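Local coordinates for protein monovalent Na+/H+ antiporter subunit D (Dietzia sp. DQ12-45-1b, PDB 7D3U) that is a membrane subunit of the Mrp sodium/proton antiporter complex, related to the antiporter-like subunits of complex I, and probably takes part in cation/proton exchange, at residues 291-303 and 344-356. Sequence-based numbering, arbitrary orientation.
Sequences VGEAAPRSILAFH and IGAIEVRYGPRRL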
# COMPACT_ATOMS: atom_id res chain seq x y z
N VAL A 291 16.88 -4.61 -0.80
CA VAL A 291 18.30 -4.59 -1.13
C VAL A 291 18.55 -5.07 -2.55
O VAL A 291 19.61 -4.78 -3.12
CB VAL A 291 19.12 -5.44 -0.12
CG1 VAL A 291 18.75 -5.08 1.30
CG2 VAL A 291 18.93 -6.92 -0.38
N GLY A 292 17.60 -5.78 -3.15
CA GLY A 292 17.76 -6.22 -4.52
C GLY A 292 17.46 -5.16 -5.56
O GLY A 292 17.98 -5.25 -6.68
N GLU A 293 16.65 -4.17 -5.23
CA GLU A 293 16.19 -3.19 -6.20
C GLU A 293 17.34 -2.28 -6.63
O GLU A 293 18.46 -2.35 -6.12
CB GLU A 293 15.04 -2.37 -5.63
CG GLU A 293 13.72 -3.11 -5.55
CD GLU A 293 13.17 -3.46 -6.91
OE1 GLU A 293 13.46 -2.72 -7.88
OE2 GLU A 293 12.43 -4.46 -7.02
N ALA A 294 17.04 -1.40 -7.59
CA ALA A 294 18.03 -0.46 -8.10
C ALA A 294 17.50 0.96 -8.25
O ALA A 294 18.26 1.84 -8.66
CB ALA A 294 18.58 -0.94 -9.45
N ALA A 295 16.23 1.21 -7.93
CA ALA A 295 15.65 2.53 -7.99
C ALA A 295 15.46 3.10 -6.58
O ALA A 295 15.19 2.35 -5.64
CB ALA A 295 14.30 2.51 -8.71
N PRO A 296 15.60 4.41 -6.41
CA PRO A 296 15.50 4.97 -5.05
C PRO A 296 14.11 4.84 -4.44
O PRO A 296 13.98 4.41 -3.29
CB PRO A 296 15.90 6.44 -5.25
CG PRO A 296 15.63 6.72 -6.68
CD PRO A 296 15.92 5.44 -7.41
N ARG A 297 13.07 5.20 -5.19
CA ARG A 297 11.72 5.11 -4.65
C ARG A 297 11.13 3.72 -4.74
O ARG A 297 10.10 3.46 -4.11
CB ARG A 297 10.80 6.11 -5.35
CG ARG A 297 9.75 6.71 -4.43
CD ARG A 297 9.32 8.08 -4.90
NE ARG A 297 9.21 8.15 -6.35
CZ ARG A 297 8.14 7.76 -7.03
NH1 ARG A 297 7.08 7.28 -6.40
NH2 ARG A 297 8.13 7.85 -8.36
N SER A 298 11.74 2.82 -5.51
CA SER A 298 11.31 1.43 -5.52
C SER A 298 11.92 0.62 -4.39
O SER A 298 11.40 -0.45 -4.06
CB SER A 298 11.66 0.78 -6.86
OG SER A 298 11.91 -0.60 -6.70
N ILE A 299 13.01 1.10 -3.80
CA ILE A 299 13.56 0.47 -2.61
C ILE A 299 12.66 0.72 -1.41
O ILE A 299 12.40 -0.19 -0.61
CB ILE A 299 14.99 0.98 -2.36
CG1 ILE A 299 15.99 0.23 -3.25
CG2 ILE A 299 15.36 0.85 -0.90
CD1 ILE A 299 17.39 0.77 -3.16
N LEU A 300 12.16 1.95 -1.28
CA LEU A 300 11.34 2.31 -0.13
C LEU A 300 10.02 1.55 -0.10
O LEU A 300 9.46 1.37 0.98
CB LEU A 300 11.09 3.81 -0.13
CG LEU A 300 12.35 4.68 -0.15
CD1 LEU A 300 11.99 6.15 -0.23
CD2 LEU A 300 13.19 4.41 1.08
N ALA A 301 9.52 1.08 -1.25
CA ALA A 301 8.30 0.28 -1.23
C ALA A 301 8.53 -1.06 -0.55
O ALA A 301 7.76 -1.46 0.34
CB ALA A 301 7.79 0.08 -2.66
N PHE A 302 9.58 -1.78 -0.96
CA PHE A 302 9.91 -3.03 -0.29
C PHE A 302 10.29 -2.80 1.17
O PHE A 302 10.00 -3.64 2.03
CB PHE A 302 11.04 -3.73 -1.03
CG PHE A 302 10.58 -4.69 -2.08
CD1 PHE A 302 9.89 -5.83 -1.75
CD2 PHE A 302 10.85 -4.44 -3.42
CE1 PHE A 302 9.47 -6.71 -2.72
CE2 PHE A 302 10.43 -5.32 -4.39
CZ PHE A 302 9.74 -6.46 -4.04
N HIS A 303 10.92 -1.66 1.47
CA HIS A 303 11.21 -1.34 2.86
C HIS A 303 9.92 -1.12 3.65
O HIS A 303 9.84 -1.48 4.83
CB HIS A 303 12.11 -0.12 2.96
CG HIS A 303 13.57 -0.46 2.97
ND1 HIS A 303 14.53 0.41 2.50
CD2 HIS A 303 14.22 -1.57 3.38
CE1 HIS A 303 15.72 -0.16 2.63
NE2 HIS A 303 15.56 -1.36 3.15
N ILE A 344 13.42 11.52 -0.70
CA ILE A 344 13.67 10.94 -2.02
C ILE A 344 12.70 11.51 -3.04
O ILE A 344 13.03 11.66 -4.22
CB ILE A 344 13.59 9.41 -1.94
CG1 ILE A 344 14.74 8.86 -1.10
CG2 ILE A 344 13.63 8.79 -3.32
CD1 ILE A 344 16.10 9.25 -1.62
N GLY A 345 11.48 11.87 -2.61
CA GLY A 345 10.54 12.48 -3.52
C GLY A 345 10.92 13.89 -3.92
O GLY A 345 10.60 14.33 -5.02
N ALA A 346 11.61 14.61 -3.03
CA ALA A 346 12.07 15.95 -3.38
C ALA A 346 13.22 15.91 -4.37
O ALA A 346 13.47 16.92 -5.04
CB ALA A 346 12.51 16.70 -2.12
N ILE A 347 13.92 14.78 -4.48
CA ILE A 347 14.96 14.64 -5.49
C ILE A 347 14.34 14.32 -6.84
O ILE A 347 14.74 14.87 -7.87
CB ILE A 347 15.97 13.57 -5.06
CG1 ILE A 347 16.73 14.04 -3.82
CG2 ILE A 347 16.92 13.25 -6.19
CD1 ILE A 347 17.63 12.99 -3.24
N GLU A 348 13.35 13.42 -6.86
CA GLU A 348 12.69 13.06 -8.11
C GLU A 348 11.90 14.22 -8.70
O GLU A 348 11.55 14.17 -9.89
CB GLU A 348 11.76 11.87 -7.89
CG GLU A 348 12.48 10.54 -7.81
CD GLU A 348 11.54 9.37 -8.00
OE1 GLU A 348 10.33 9.60 -8.19
OE2 GLU A 348 12.01 8.21 -7.96
N VAL A 349 11.62 15.26 -7.92
CA VAL A 349 10.90 16.41 -8.45
C VAL A 349 11.85 17.35 -9.18
O VAL A 349 11.53 17.85 -10.26
CB VAL A 349 10.14 17.12 -7.32
CG1 VAL A 349 9.82 18.55 -7.71
CG2 VAL A 349 8.87 16.37 -6.98
N ARG A 350 13.03 17.58 -8.62
CA ARG A 350 13.99 18.49 -9.24
C ARG A 350 14.98 17.78 -10.14
O ARG A 350 15.43 18.37 -11.14
CB ARG A 350 14.75 19.26 -8.16
CG ARG A 350 13.91 20.27 -7.40
CD ARG A 350 12.94 20.99 -8.32
NE ARG A 350 12.30 22.11 -7.65
CZ ARG A 350 11.07 22.54 -7.93
NH1 ARG A 350 10.35 21.93 -8.86
NH2 ARG A 350 10.56 23.57 -7.27
N TYR A 351 15.35 16.54 -9.83
CA TYR A 351 16.34 15.81 -10.61
C TYR A 351 15.74 14.71 -11.46
O TYR A 351 16.48 14.02 -12.17
CB TYR A 351 17.42 15.23 -9.69
CG TYR A 351 18.29 16.26 -9.03
CD1 TYR A 351 17.92 16.84 -7.82
CD2 TYR A 351 19.48 16.66 -9.61
CE1 TYR A 351 18.72 17.79 -7.22
CE2 TYR A 351 20.28 17.61 -9.01
CZ TYR A 351 19.90 18.17 -7.81
OH TYR A 351 20.69 19.11 -7.21
N GLY A 352 14.43 14.51 -11.41
CA GLY A 352 13.78 13.50 -12.21
C GLY A 352 14.03 12.10 -11.70
O GLY A 352 15.00 11.83 -11.00
N PRO A 353 13.13 11.17 -12.04
CA PRO A 353 13.29 9.78 -11.60
C PRO A 353 14.42 9.09 -12.35
O PRO A 353 14.35 8.91 -13.57
CB PRO A 353 11.93 9.14 -11.92
CG PRO A 353 11.02 10.29 -12.26
CD PRO A 353 11.89 11.36 -12.80
N ARG A 354 15.46 8.70 -11.63
CA ARG A 354 16.61 8.01 -12.19
C ARG A 354 16.93 6.79 -11.34
O ARG A 354 16.34 6.58 -10.28
CB ARG A 354 17.83 8.93 -12.28
CG ARG A 354 17.56 10.25 -12.97
CD ARG A 354 18.69 11.24 -12.74
NE ARG A 354 18.42 12.53 -13.36
CZ ARG A 354 18.66 12.81 -14.63
NH1 ARG A 354 19.19 11.89 -15.43
NH2 ARG A 354 18.39 14.01 -15.11
N ARG A 355 17.88 5.99 -11.81
CA ARG A 355 18.34 4.83 -11.06
C ARG A 355 19.32 5.28 -9.98
O ARG A 355 19.52 6.47 -9.75
CB ARG A 355 18.96 3.80 -12.00
CG ARG A 355 18.04 3.32 -13.10
CD ARG A 355 17.95 1.81 -13.11
NE ARG A 355 19.28 1.19 -13.11
CZ ARG A 355 19.49 -0.11 -12.99
NH1 ARG A 355 18.47 -0.94 -12.85
NH2 ARG A 355 20.73 -0.58 -13.00
N LEU A 356 19.94 4.32 -9.31
CA LEU A 356 20.99 4.62 -8.34
C LEU A 356 22.33 4.66 -9.06
O LEU A 356 22.73 3.68 -9.68
CB LEU A 356 21.01 3.57 -7.22
CG LEU A 356 19.84 3.59 -6.24
CD1 LEU A 356 20.16 2.76 -5.02
CD2 LEU A 356 19.49 5.01 -5.85
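Arg297 and Glu348 form a buried salt bridge between two near-antiparallel membrane helices of the Mrp/complex I antiporter fold; the axes of the short segments 296-303 and 344-350 approach to 10.6 Å, with their N-to-C directions 155° apart. Both bonds converge on one carboxylate oxygen: Arg297 NE lies 2.6 Å from Glu348 OE1, and NH2 adds a weak bond to the same atom. This is not the flat, two-oxygen pairing of a guanidinium with a carboxylate, since the two planes stand 84° apart and NE approaches OE1 from above the carboxylate plane. The arginine chain bends at chi3 (39°) to turn its NE-NH2 edge toward the glutamate, whose chain extends beyond CG. Replacing Arg297 with an alanine is likely to leave the buried Glu348 carboxylate without its cationic mate and open a gap where the guanidinium lay.

Apolar contacts flank the bridge. Pro296, in the first turn of its helix, sets CB 3.8 Å from Ile344 CG2 and 3.9 Å from Leu356 CD2, so it wedges between helix 320-350 and the chain that follows it. One turn on, Leu300 CD1 meets Ile344 CG1 at 4.0 Å, while Ile299 CD1 reaches Leu356 CD1. Leu356 N donates to Ala294 O over 3.1 Å, pinning the two loops together. Beside that bond, Ala294 CB sits over one face of the Arg355 guanidinium, offset toward its rim and 3.4 Å from NH1.

Farther out, the segment leaving helix 320-350 has its own anchors. Backbone hydrogen bonds from Pro353 reach the chain of the neighbouring antiporter subunit C. Arg354 NH2 forms a salt bridge with Asp438, and Arg354 NE donates to Tyr351 O at 2.7 Å.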